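Local coordinates for scaffolding protein (Clostridium cellulolyticum, PDB 1G43), which probably binds crystalline cellulose through this family IIIa carbohydrate-binding module, tethering the cellulosome scaffold to its substrate, at residues Thr56-His61 with Arg117-Asp122. Sequence-based numbering, arbitrary orientation.
Sequences TFWCDH and RFARND. Unlike the reference sequence in segment 56-61: Trp58 (reference Leu), Cys59 (reference Gly).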
ATOM      1  N   THR A  56     -12.391  -0.512   8.468  1.00 23.25           N
ATOM      2  CA  THR A  56     -12.303   0.928   8.293  1.00 22.50           C
ATOM      3  C   THR A  56     -10.894   1.230   7.845  1.00 22.78           C
ATOM      4  O   THR A  56      -9.938   0.730   8.431  1.00 23.36           O
ATOM      5  CB  THR A  56     -12.634   1.706   9.601  1.00 23.92           C
ATOM      6  OG1 THR A  56     -14.025   1.562   9.862  1.00 23.64           O
ATOM      7  CG2 THR A  56     -12.353   3.211   9.451  1.00 20.01           C
ATOM      8  N   PHE A  57     -10.777   2.008   6.771  1.00 21.99           N
ATOM      9  CA  PHE A  57      -9.483   2.411   6.244  1.00 21.77           C
ATOM     10  C   PHE A  57      -9.103   3.842   6.666  1.00 22.93           C
ATOM     11  O   PHE A  57      -9.948   4.725   6.722  1.00 22.06           O
ATOM     12  CB  PHE A  57      -9.505   2.353   4.731  1.00 19.97           C
ATOM     13  CG  PHE A  57      -8.239   2.837   4.084  1.00 19.16           C
ATOM     14  CD1 PHE A  57      -7.176   1.969   3.864  1.00 18.24           C
ATOM     15  CD2 PHE A  57      -8.131   4.147   3.637  1.00 19.57           C
ATOM     16  CE1 PHE A  57      -6.028   2.392   3.200  1.00 16.52           C
ATOM     17  CE2 PHE A  57      -6.983   4.585   2.966  1.00 17.73           C
ATOM     18  CZ  PHE A  57      -5.937   3.705   2.748  1.00 18.33           C
ATOM     19  N   TRP A  58      -7.823   4.064   6.926  1.00 23.75           N
ATOM     20  CA  TRP A  58      -7.313   5.392   7.310  1.00 24.92           C
ATOM     21  C   TRP A  58      -6.009   5.691   6.590  1.00 24.66           C
ATOM     22  O   TRP A  58      -5.176   4.802   6.467  1.00 23.97           O
ATOM     23  CB  TRP A  58      -6.980   5.466   8.816  1.00 26.42           C
ATOM     24  CG  TRP A  58      -8.140   5.571   9.730  1.00 28.68           C
ATOM     25  CD1 TRP A  58      -8.854   6.694  10.014  1.00 29.93           C
ATOM     26  CD2 TRP A  58      -8.711   4.521  10.519  1.00 29.03           C
ATOM     27  NE1 TRP A  58      -9.832   6.416  10.943  1.00 30.93           N
ATOM     28  CE2 TRP A  58      -9.770   5.087  11.268  1.00 30.01           C
ATOM     29  CE3 TRP A  58      -8.429   3.152  10.672  1.00 29.81           C
ATOM     30  CZ2 TRP A  58     -10.554   4.332  12.162  1.00 29.29           C
ATOM     31  CZ3 TRP A  58      -9.211   2.397  11.565  1.00 27.83           C
ATOM     32  CH2 TRP A  58     -10.259   2.994  12.296  1.00 29.00           C
ATOM     33  N   CYS A  59      -5.844   6.920   6.088  1.00 25.01           N
ATOM     34  CA  CYS A  59      -4.546   7.331   5.529  1.00 23.93           C
ATOM     35  C   CYS A  59      -4.102   8.358   6.554  1.00 24.47           C
ATOM     36  O   CYS A  59      -4.701   9.420   6.648  1.00 22.99           O
ATOM     37  CB  CYS A  59      -4.625   8.025   4.166  1.00 24.30           C
ATOM     38  SG  CYS A  59      -2.960   8.570   3.553  1.00 23.67           S
ATOM     39  N   ASP A  60      -3.079   8.025   7.332  1.00 24.19           N
ATOM     40  CA  ASP A  60      -2.568   8.923   8.362  1.00 25.65           C
ATOM     41  C   ASP A  60      -1.743  10.086   7.797  1.00 25.40           C
ATOM     42  O   ASP A  60      -1.678  11.161   8.391  1.00 25.68           O
ATOM     43  CB  ASP A  60      -1.715   8.142   9.376  1.00 24.54           C
ATOM     44  CG  ASP A  60      -2.495   7.026  10.063  1.00 25.99           C
ATOM     45  OD1 ASP A  60      -3.706   7.208  10.327  1.00 23.05           O
ATOM     46  OD2 ASP A  60      -1.879   5.968  10.350  1.00 26.21           O
ATOM     47  N   HIS A  61      -1.130   9.873   6.646  1.00 25.34           N
ATOM     48  CA  HIS A  61      -0.306  10.912   6.043  1.00 25.37           C
ATOM     49  C   HIS A  61       0.179  10.487   4.671  1.00 25.22           C
ATOM     50  O   HIS A  61       0.556   9.335   4.470  1.00 23.92           O
ATOM     51  CB  HIS A  61       0.923  11.191   6.907  1.00 26.37           C
ATOM     52  CG  HIS A  61       1.950  12.026   6.224  1.00 28.07           C
ATOM     53  ND1 HIS A  61       1.840  13.394   6.115  1.00 30.25           N
ATOM     54  CD2 HIS A  61       3.045  11.677   5.512  1.00 30.86           C
ATOM     55  CE1 HIS A  61       2.817  13.854   5.356  1.00 29.87           C
ATOM     56  NE2 HIS A  61       3.562  12.831   4.975  1.00 30.72           N
ATOM     57  N   ARG A 117      -3.539   2.587   7.440  1.00 19.53           N
ATOM     58  CA  ARG A 117      -3.877   1.569   8.401  1.00 19.62           C
ATOM     59  C   ARG A 117      -5.347   1.229   8.252  1.00 19.40           C
ATOM     60  O   ARG A 117      -6.117   1.993   7.669  1.00 18.35           O
ATOM     61  CB  ARG A 117      -3.554   2.036   9.839  1.00 22.51           C
ATOM     62  CG  ARG A 117      -4.620   2.913  10.530  1.00 21.30           C
ATOM     63  CD  ARG A 117      -4.076   3.552  11.815  1.00 21.75           C
ATOM     64  NE  ARG A 117      -4.536   4.926  11.906  1.00 23.50           N
ATOM     65  CZ  ARG A 117      -5.506   5.337  12.700  1.00 24.19           C
ATOM     66  NH1 ARG A 117      -6.126   4.481  13.503  1.00 26.51           N
ATOM     67  NH2 ARG A 117      -5.889   6.596  12.655  1.00 23.80           N
ATOM     68  N   PHE A 118      -5.718   0.059   8.734  1.00 16.48           N
ATOM     69  CA  PHE A 118      -7.102  -0.328   8.718  1.00 18.25           C
ATOM     70  C   PHE A 118      -7.394  -1.276   9.887  1.00 18.05           C
ATOM     71  O   PHE A 118      -6.504  -1.939  10.406  1.00 17.49           O
ATOM     72  CB  PHE A 118      -7.530  -0.925   7.366  1.00 16.98           C
ATOM     73  CG  PHE A 118      -6.868  -2.208   7.008  1.00 16.47           C
ATOM     74  CD1 PHE A 118      -5.643  -2.216   6.354  1.00 17.08           C
ATOM     75  CD2 PHE A 118      -7.499  -3.414   7.250  1.00 17.90           C
ATOM     76  CE1 PHE A 118      -5.059  -3.413   5.934  1.00 17.26           C
ATOM     77  CE2 PHE A 118      -6.930  -4.618   6.839  1.00 19.20           C
ATOM     78  CZ  PHE A 118      -5.703  -4.616   6.174  1.00 17.87           C
ATOM     79  N   ALA A 119      -8.650  -1.306  10.311  1.00 18.15           N
ATOM     80  CA  ALA A 119      -9.046  -2.127  11.450  1.00 19.23           C
ATOM     81  C   ALA A 119     -10.509  -2.520  11.321  1.00 18.87           C
ATOM     82  O   ALA A 119     -11.236  -1.994  10.469  1.00 18.80           O
ATOM     83  CB  ALA A 119      -8.818  -1.333  12.732  1.00 19.07           C
ATOM     84  N   ARG A 120     -10.942  -3.467  12.139  1.00 17.78           N
ATOM     85  CA  ARG A 120     -12.336  -3.855  12.088  1.00 19.07           C
ATOM     86  C   ARG A 120     -13.102  -2.827  12.896  1.00 20.18           C
ATOM     87  O   ARG A 120     -12.555  -2.193  13.813  1.00 21.58           O
ATOM     88  CB  ARG A 120     -12.556  -5.239  12.688  1.00 19.67           C
ATOM     89  CG  ARG A 120     -11.911  -6.374  11.934  1.00 18.61           C
ATOM     90  CD  ARG A 120     -11.856  -7.579  12.815  1.00 19.03           C
ATOM     91  NE  ARG A 120     -11.172  -8.684  12.175  1.00 20.47           N
ATOM     92  CZ  ARG A 120     -10.767  -9.775  12.808  1.00 21.26           C
ATOM     93  NH1 ARG A 120     -10.980  -9.893  14.106  1.00 19.13           N
ATOM     94  NH2 ARG A 120     -10.144 -10.748  12.143  1.00 20.79           N
ATOM     95  N   ASN A 121     -14.366  -2.655  12.555  1.00 21.81           N
ATOM     96  CA  ASN A 121     -15.206  -1.716  13.257  1.00 23.55           C
ATOM     97  C   ASN A 121     -15.334  -2.059  14.743  1.00 24.70           C
ATOM     98  O   ASN A 121     -15.621  -1.183  15.549  1.00 25.58           O
ATOM     99  CB  ASN A 121     -16.581  -1.673  12.610  1.00 25.33           C
ATOM    100  CG  ASN A 121     -16.541  -1.089  11.195  1.00 29.99           C
ATOM    101  OD1 ASN A 121     -17.582  -0.939  10.542  1.00 33.20           O
ATOM    102  ND2 ASN A 121     -15.336  -0.770  10.708  1.00 29.44           N
ATOM    103  N   ASP A 122     -15.100  -3.317  15.117  1.00 24.61           N
ATOM    104  CA  ASP A 122     -15.221  -3.707  16.512  1.00 23.56           C
ATOM    105  C   ASP A 122     -13.894  -3.846  17.213  1.00 23.02           C
ATOM    106  O   ASP A 122     -13.827  -4.340  18.332  1.00 24.14           O
ATOM    107  CB  ASP A 122     -15.993  -5.015  16.652  1.00 25.35           C
ATOM    108  CG  ASP A 122     -15.309  -6.205  15.973  1.00 26.92           C
ATOM    109  OD1 ASP A 122     -14.082  -6.214  15.735  1.00 27.85           O
ATOM    110  OD2 ASP A 122     -16.030  -7.176  15.693  1.00 32.66           O
TER
HETATM  111  O   HOH W   1      -5.460   8.774  10.839  1.00 36.08           O
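The guanidinium of Arg117 lies flat over one face of the Trp58 indole, the two planes only 2° apart. CZ of Arg117 sits 4.2 Å from the centroid of the five-membered ring of Trp58, a cation-pi contact, while NH1 reaches over CD2 and CE3 toward the six-membered ring. A bend at chi3 (139°) turns the end of the arginine chain over the indole. The NE/NH2 edge of the same guanidinium meets Asp60 side-on: NE of Arg117 donates to the syn lone pair of Asp60 OD1 at 2.9 Å, and NH2 adds a longer, less straight bond to that oxygen at 3.2 Å. Carboxylate and guanidinium are nearly coplanar, so the salt bridge helps fix the rotation of the stacked group. On the opposite face of the indole CG2 of Thr56 lies 3.4 Å above the ring plane, offset toward the rim, and at its edge CZ3 of Trp58 meets CB of Ala119 at 3.9 Å. Beneath, Thr56 with Ala119 and Trp58 with Arg117 form antiparallel hydrogen-bonded pairs flanking the non-hydrogen-bonded pair Phe57–Phe118. Both phenylalanines point to the other face, where they touch Leu95 of the facing sheet. Such two-faced pairing, with apolar rings inward and an arginine stacked on a tryptophan and paired edge-on with an aspartate, fits a beta-sandwich; the coplanar Asp60–Arg117 pair is consistent with the arginine–aspartate ion pair of the planar strip by which family 3a modules are thought to bind cellulose.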